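Long-range contact in periplasmic binding protein (Veillonella parvula, PDB 4N01), which probably captures a small solute, perhaps an iron chelate or a related cofactor, in the periplasm and delivers it to a membrane transporter: residues E226-A238 / I314-A328. Residues are numbered along the deposited sequence; the frame is centred on the assembly and turned at random.
Sequences EGYTTNILKLIGA and ITPGVRTVDALKRLA
Y228 OH meets T320 OG1 at 2.7 Å, the threonine oxygen lying in the plane of the ring at its edge; this hydrogen bond ties the start of helix 228-234 to the first turn of helix 320-328. From the next residue, T229 OG1 donates to I314 O in the loop before that helix, also at 2.7 Å; the C=O...donor angle is 145° and the donor sits 34° off the carbonyl plane.

The tyrosine ring is sandwiched as well. P316 makes a CH-pi contact over one face, its CG 3.9 Å from the ring centroid and nearly on the normal, while I232 CG2 covers the opposite face toward the rim. CG anti to the backbone N (chi1 -168°) carries the ring across to P316 and T320.

Farther along, contacts are mostly aliphatic. I232 CD1 meets T320 CG2 tip to tip, and L324 CD2 lies against the backbone carbonyl oxygen of I232 and against I236 CD1. The latter methyl also touches L327 CB at 3.7 Å, and I236 CG2 rests on A328 CB. A Schellman motif at G237 ends the first helix here.

Segments 228-234 and 320-328 cross at -57°. This buried seam packs helix 228-234 against helix 320-332 beside the C-terminal parallel sheet, where L327 touches strand 306-309. The Y228-T320 bond and the ring sandwich hold the tyrosine, the T229 bond pins the I314 carbonyl, and aliphatic side chains fill the rest.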
loop_
_atom_site.group_PDB
_atom_site.type_symbol
_atom_site.label_atom_id
_atom_site.label_comp_id
_atom_site.label_asym_id
_atom_site.label_seq_id
_atom_site.Cartn_x
_atom_site.Cartn_y
_atom_site.Cartn_z
ATOM N N GLU A 226 2.598 -12.059 6.303
ATOM C CA GLU A 226 3.941 -11.853 5.767
ATOM C C GLU A 226 3.932 -10.762 4.709
ATOM O O GLU A 226 2.873 -10.342 4.251
ATOM C CB GLU A 226 4.498 -13.159 5.165
ATOM C CG GLU A 226 4.578 -14.342 6.153
ATOM C CD GLU A 226 5.463 -14.092 7.375
ATOM O OE1 GLU A 226 6.242 -13.109 7.385
ATOM O OE2 GLU A 226 5.392 -14.895 8.341
ATOM N N GLY A 227 5.113 -10.287 4.327
ATOM C CA GLY A 227 5.194 -9.341 3.234
ATOM C C GLY A 227 5.283 -7.894 3.669
ATOM O O GLY A 227 5.744 -7.577 4.766
ATOM N N TYR A 228 4.812 -7.010 2.802
ATOM C CA TYR A 228 5.083 -5.587 2.934
ATOM C C TYR A 228 4.770 -4.998 4.312
ATOM O O TYR A 228 5.625 -4.343 4.927
ATOM C CB TYR A 228 4.345 -4.815 1.838
ATOM C CG TYR A 228 4.788 -3.389 1.722
ATOM C CD1 TYR A 228 5.912 -3.057 0.978
ATOM C CD2 TYR A 228 4.090 -2.373 2.362
ATOM C CE1 TYR A 228 6.326 -1.745 0.861
ATOM C CE2 TYR A 228 4.492 -1.052 2.248
ATOM C CZ TYR A 228 5.609 -0.751 1.495
ATOM O OH TYR A 228 6.020 0.554 1.384
ATOM N N THR A 229 3.554 -5.217 4.809
ATOM C CA THR A 229 3.138 -4.590 6.061
ATOM C C THR A 229 4.048 -5.035 7.206
ATOM O O THR A 229 4.482 -4.225 8.033
ATOM C CB THR A 229 1.678 -4.940 6.406
ATOM O OG1 THR A 229 0.805 -4.407 5.397
ATOM C CG2 THR A 229 1.294 -4.355 7.766
ATOM N N THR A 230 4.349 -6.325 7.246
ATOM C CA THR A 230 5.233 -6.859 8.272
ATOM C C THR A 230 6.627 -6.259 8.155
ATOM O O THR A 230 7.227 -5.842 9.150
ATOM C CB THR A 230 5.318 -8.380 8.127
ATOM O OG1 THR A 230 4.055 -8.941 8.506
ATOM C CG2 THR A 230 6.421 -8.950 9.011
ATOM N N ASN A 231 7.145 -6.208 6.934
ATOM C CA ASN A 231 8.508 -5.733 6.725
ATOM C C ASN A 231 8.731 -4.254 7.021
ATOM O O ASN A 231 9.780 -3.885 7.538
ATOM C CB ASN A 231 8.970 -6.086 5.317
ATOM C CG ASN A 231 9.168 -7.563 5.155
ATOM O OD1 ASN A 231 9.532 -8.250 6.119
ATOM N ND2 ASN A 231 8.915 -8.079 3.957
ATOM N N ILE A 232 7.754 -3.405 6.715
ATOM C CA ILE A 232 7.925 -1.977 6.992
ATOM C C ILE A 232 7.794 -1.689 8.494
ATOM O O ILE A 232 8.500 -0.840 9.037
ATOM C CB ILE A 232 6.967 -1.096 6.163
ATOM C CG1 ILE A 232 5.504 -1.432 6.473
ATOM C CG2 ILE A 232 7.248 -1.296 4.683
ATOM C CD1 ILE A 232 4.646 -0.242 6.745
ATOM N N LEU A 233 6.912 -2.415 9.176
ATOM C CA LEU A 233 6.762 -2.245 10.622
ATOM C C LEU A 233 8.014 -2.674 11.385
ATOM O O LEU A 233 8.351 -2.090 12.419
ATOM C CB LEU A 233 5.518 -2.997 11.152
ATOM C CG LEU A 233 4.188 -2.372 10.713
ATOM C CD1 LEU A 233 3.019 -3.249 11.174
ATOM C CD2 LEU A 233 4.060 -0.952 11.266
ATOM N N LYS A 234 8.731 -3.662 10.863
ATOM C CA LYS A 234 9.992 -4.068 11.484
ATOM C C LYS A 234 11.017 -2.925 11.496
ATOM O O LYS A 234 11.891 -2.870 12.365
ATOM C CB LYS A 234 10.567 -5.308 10.789
ATOM C CG LYS A 234 9.852 -6.593 11.176
ATOM C CD LYS A 234 10.477 -7.821 10.528
ATOM C CE LYS A 234 9.900 -9.093 11.152
ATOM N NZ LYS A 234 10.226 -10.325 10.375
ATOM N N LEU A 235 10.902 -2.004 10.548
ATOM C CA LEU A 235 11.835 -0.871 10.484
ATOM C C LEU A 235 11.769 0.056 11.710
ATOM O O LEU A 235 12.726 0.790 11.983
ATOM C CB LEU A 235 11.597 -0.042 9.214
ATOM C CG LEU A 235 11.879 -0.736 7.882
ATOM C CD1 LEU A 235 11.439 0.203 6.756
ATOM C CD2 LEU A 235 13.354 -1.103 7.731
ATOM N N ILE A 236 10.647 0.044 12.427
ATOM C CA ILE A 236 10.496 0.901 13.604
ATOM C C ILE A 236 10.312 0.084 14.873
ATOM O O ILE A 236 9.679 0.539 15.825
ATOM C CB ILE A 236 9.321 1.902 13.478
ATOM C CG1 ILE A 236 8.007 1.164 13.186
ATOM C CG2 ILE A 236 9.620 2.951 12.403
ATOM C CD1 ILE A 236 6.749 2.069 13.344
ATOM N N GLY A 237 10.848 -1.129 14.872
ATOM C CA GLY A 237 10.816 -1.958 16.057
ATOM C C GLY A 237 9.421 -2.425 16.417
ATOM O O GLY A 237 9.120 -2.628 17.589
ATOM N N ALA A 238 8.563 -2.579 15.415
ATOM C CA ALA A 238 7.212 -3.085 15.653
ATOM C C ALA A 238 7.117 -4.443 14.971
ATOM O O ALA A 238 7.140 -4.526 13.746
ATOM C CB ALA A 238 6.181 -2.125 15.082
ATOM N N ILE A 314 0.040 1.456 5.206
ATOM C CA ILE A 314 0.808 0.241 5.518
ATOM C C ILE A 314 0.899 -0.733 4.351
ATOM O O ILE A 314 1.348 -1.869 4.511
ATOM C CB ILE A 314 0.256 -0.500 6.773
ATOM C CG1 ILE A 314 -1.243 -0.787 6.619
ATOM C CG2 ILE A 314 0.535 0.305 8.026
ATOM C CD1 ILE A 314 -1.806 -1.704 7.702
ATOM N N THR A 315 0.458 -0.282 3.179
ATOM C CA THR A 315 0.591 -1.046 1.948
ATOM C C THR A 315 1.383 -0.184 0.948
ATOM O O THR A 315 1.565 1.019 1.182
ATOM C CB THR A 315 -0.783 -1.453 1.396
ATOM O OG1 THR A 315 -1.581 -0.279 1.229
ATOM C CG2 THR A 315 -1.469 -2.416 2.367
ATOM N N PRO A 316 1.872 -0.786 -0.151
ATOM C CA PRO A 316 2.781 -0.049 -1.039
ATOM C C PRO A 316 2.178 1.253 -1.564
ATOM O O PRO A 316 0.975 1.310 -1.819
ATOM C CB PRO A 316 2.985 -1.023 -2.196
ATOM C CG PRO A 316 2.891 -2.375 -1.542
ATOM C CD PRO A 316 1.797 -2.216 -0.515
ATOM N N GLY A 317 3.008 2.283 -1.716
ATOM C CA GLY A 317 2.538 3.586 -2.163
ATOM C C GLY A 317 3.574 4.645 -1.847
ATOM O O GLY A 317 4.773 4.386 -1.951
ATOM N N VAL A 318 3.122 5.832 -1.455
ATOM C CA VAL A 318 4.039 6.941 -1.214
ATOM C C VAL A 318 3.933 7.431 0.218
ATOM O O VAL A 318 4.571 8.407 0.587
ATOM C CB VAL A 318 3.772 8.114 -2.177
ATOM C CG1 VAL A 318 3.941 7.657 -3.617
ATOM C CG2 VAL A 318 2.372 8.668 -1.941
ATOM N N ARG A 319 3.140 6.734 1.036
ATOM C CA ARG A 319 2.862 7.226 2.382
ATOM C C ARG A 319 3.669 6.544 3.472
ATOM O O ARG A 319 3.546 6.917 4.643
ATOM C CB ARG A 319 1.384 7.038 2.727
ATOM C CG ARG A 319 0.408 7.598 1.701
ATOM C CD ARG A 319 -0.980 7.531 2.300
ATOM N NE ARG A 319 -2.020 7.816 1.322
ATOM C CZ ARG A 319 -3.242 8.226 1.638
ATOM N NH1 ARG A 319 -3.570 8.434 2.913
ATOM N NH2 ARG A 319 -4.127 8.442 0.680
ATOM N N THR A 320 4.459 5.535 3.112
ATOM C CA THR A 320 5.011 4.644 4.131
ATOM C C THR A 320 5.871 5.308 5.195
ATOM O O THR A 320 5.608 5.159 6.392
ATOM C CB THR A 320 5.825 3.470 3.524
ATOM O OG1 THR A 320 5.041 2.827 2.513
ATOM C CG2 THR A 320 6.155 2.462 4.610
ATOM N N VAL A 321 6.917 6.007 4.770
ATOM C CA VAL A 321 7.843 6.578 5.743
ATOM C C VAL A 321 7.156 7.665 6.581
ATOM O O VAL A 321 7.400 7.774 7.784
ATOM C CB VAL A 321 9.135 7.082 5.066
ATOM C CG1 VAL A 321 9.969 7.888 6.051
ATOM C CG2 VAL A 321 9.938 5.883 4.563
ATOM N N ASP A 322 6.265 8.430 5.955
ATOM C CA ASP A 322 5.475 9.424 6.685
ATOM C C ASP A 322 4.641 8.774 7.788
ATOM O O ASP A 322 4.602 9.261 8.922
ATOM C CB ASP A 322 4.566 10.196 5.726
ATOM C CG ASP A 322 3.723 11.232 6.434
ATOM O OD1 ASP A 322 4.262 12.311 6.762
ATOM O OD2 ASP A 322 2.521 10.970 6.664
ATOM N N ALA A 323 3.997 7.660 7.459
ATOM C CA ALA A 323 3.188 6.925 8.425
ATOM C C ALA A 323 4.064 6.280 9.505
ATOM O O ALA A 323 3.704 6.264 10.689
ATOM C CB ALA A 323 2.369 5.870 7.717
ATOM N N LEU A 324 5.215 5.752 9.102
ATOM C CA LEU A 324 6.136 5.141 10.056
ATOM C C LEU A 324 6.636 6.144 11.091
ATOM O O LEU A 324 6.890 5.788 12.243
ATOM C CB LEU A 324 7.320 4.519 9.325
ATOM C CG LEU A 324 7.089 3.196 8.583
ATOM C CD1 LEU A 324 8.389 2.774 7.888
ATOM C CD2 LEU A 324 6.630 2.109 9.525
ATOM N N LYS A 325 6.778 7.398 10.685
ATOM C CA LYS A 325 7.162 8.458 11.613
ATOM C C LYS A 325 6.129 8.575 12.738
ATOM O O LYS A 325 6.473 8.567 13.928
ATOM C CB LYS A 325 7.288 9.782 10.868
ATOM C CG LYS A 325 7.875 10.916 11.673
ATOM C CD LYS A 325 8.150 12.122 10.764
ATOM C CE LYS A 325 8.845 13.253 11.502
ATOM N NZ LYS A 325 7.998 13.844 12.571
ATOM N N ARG A 326 4.859 8.670 12.356
ATOM C CA ARG A 326 3.769 8.793 13.327
ATOM C C ARG A 326 3.660 7.551 14.203
ATOM O O ARG A 326 3.472 7.657 15.421
ATOM C CB ARG A 326 2.442 9.044 12.607
ATOM C CG ARG A 326 1.285 9.399 13.530
ATOM C CD ARG A 326 -0.012 9.613 12.736
ATOM N NE ARG A 326 -0.700 8.353 12.454
ATOM C CZ ARG A 326 -0.843 7.820 11.243
ATOM N NH1 ARG A 326 -0.355 8.442 10.171
ATOM N NH2 ARG A 326 -1.496 6.668 11.106
ATOM N N LEU A 327 3.779 6.377 13.587
ATOM C CA LEU A 327 3.624 5.122 14.306
ATOM C C LEU A 327 4.757 4.958 15.305
ATOM O O LEU A 327 4.531 4.507 16.424
ATOM C CB LEU A 327 3.598 3.932 13.336
ATOM C CG LEU A 327 2.348 3.797 12.457
ATOM C CD1 LEU A 327 2.519 2.713 11.399
ATOM C CD2 LEU A 327 1.172 3.469 13.310
ATOM N N ALA A 328 5.968 5.362 14.909
ATOM C CA ALA A 328 7.119 5.290 15.802
ATOM C C ALA A 328 6.900 6.162 17.030
ATOM O O ALA A 328 7.311 5.817 18.143
ATOM C CB ALA A 328 8.392 5.713 15.070
#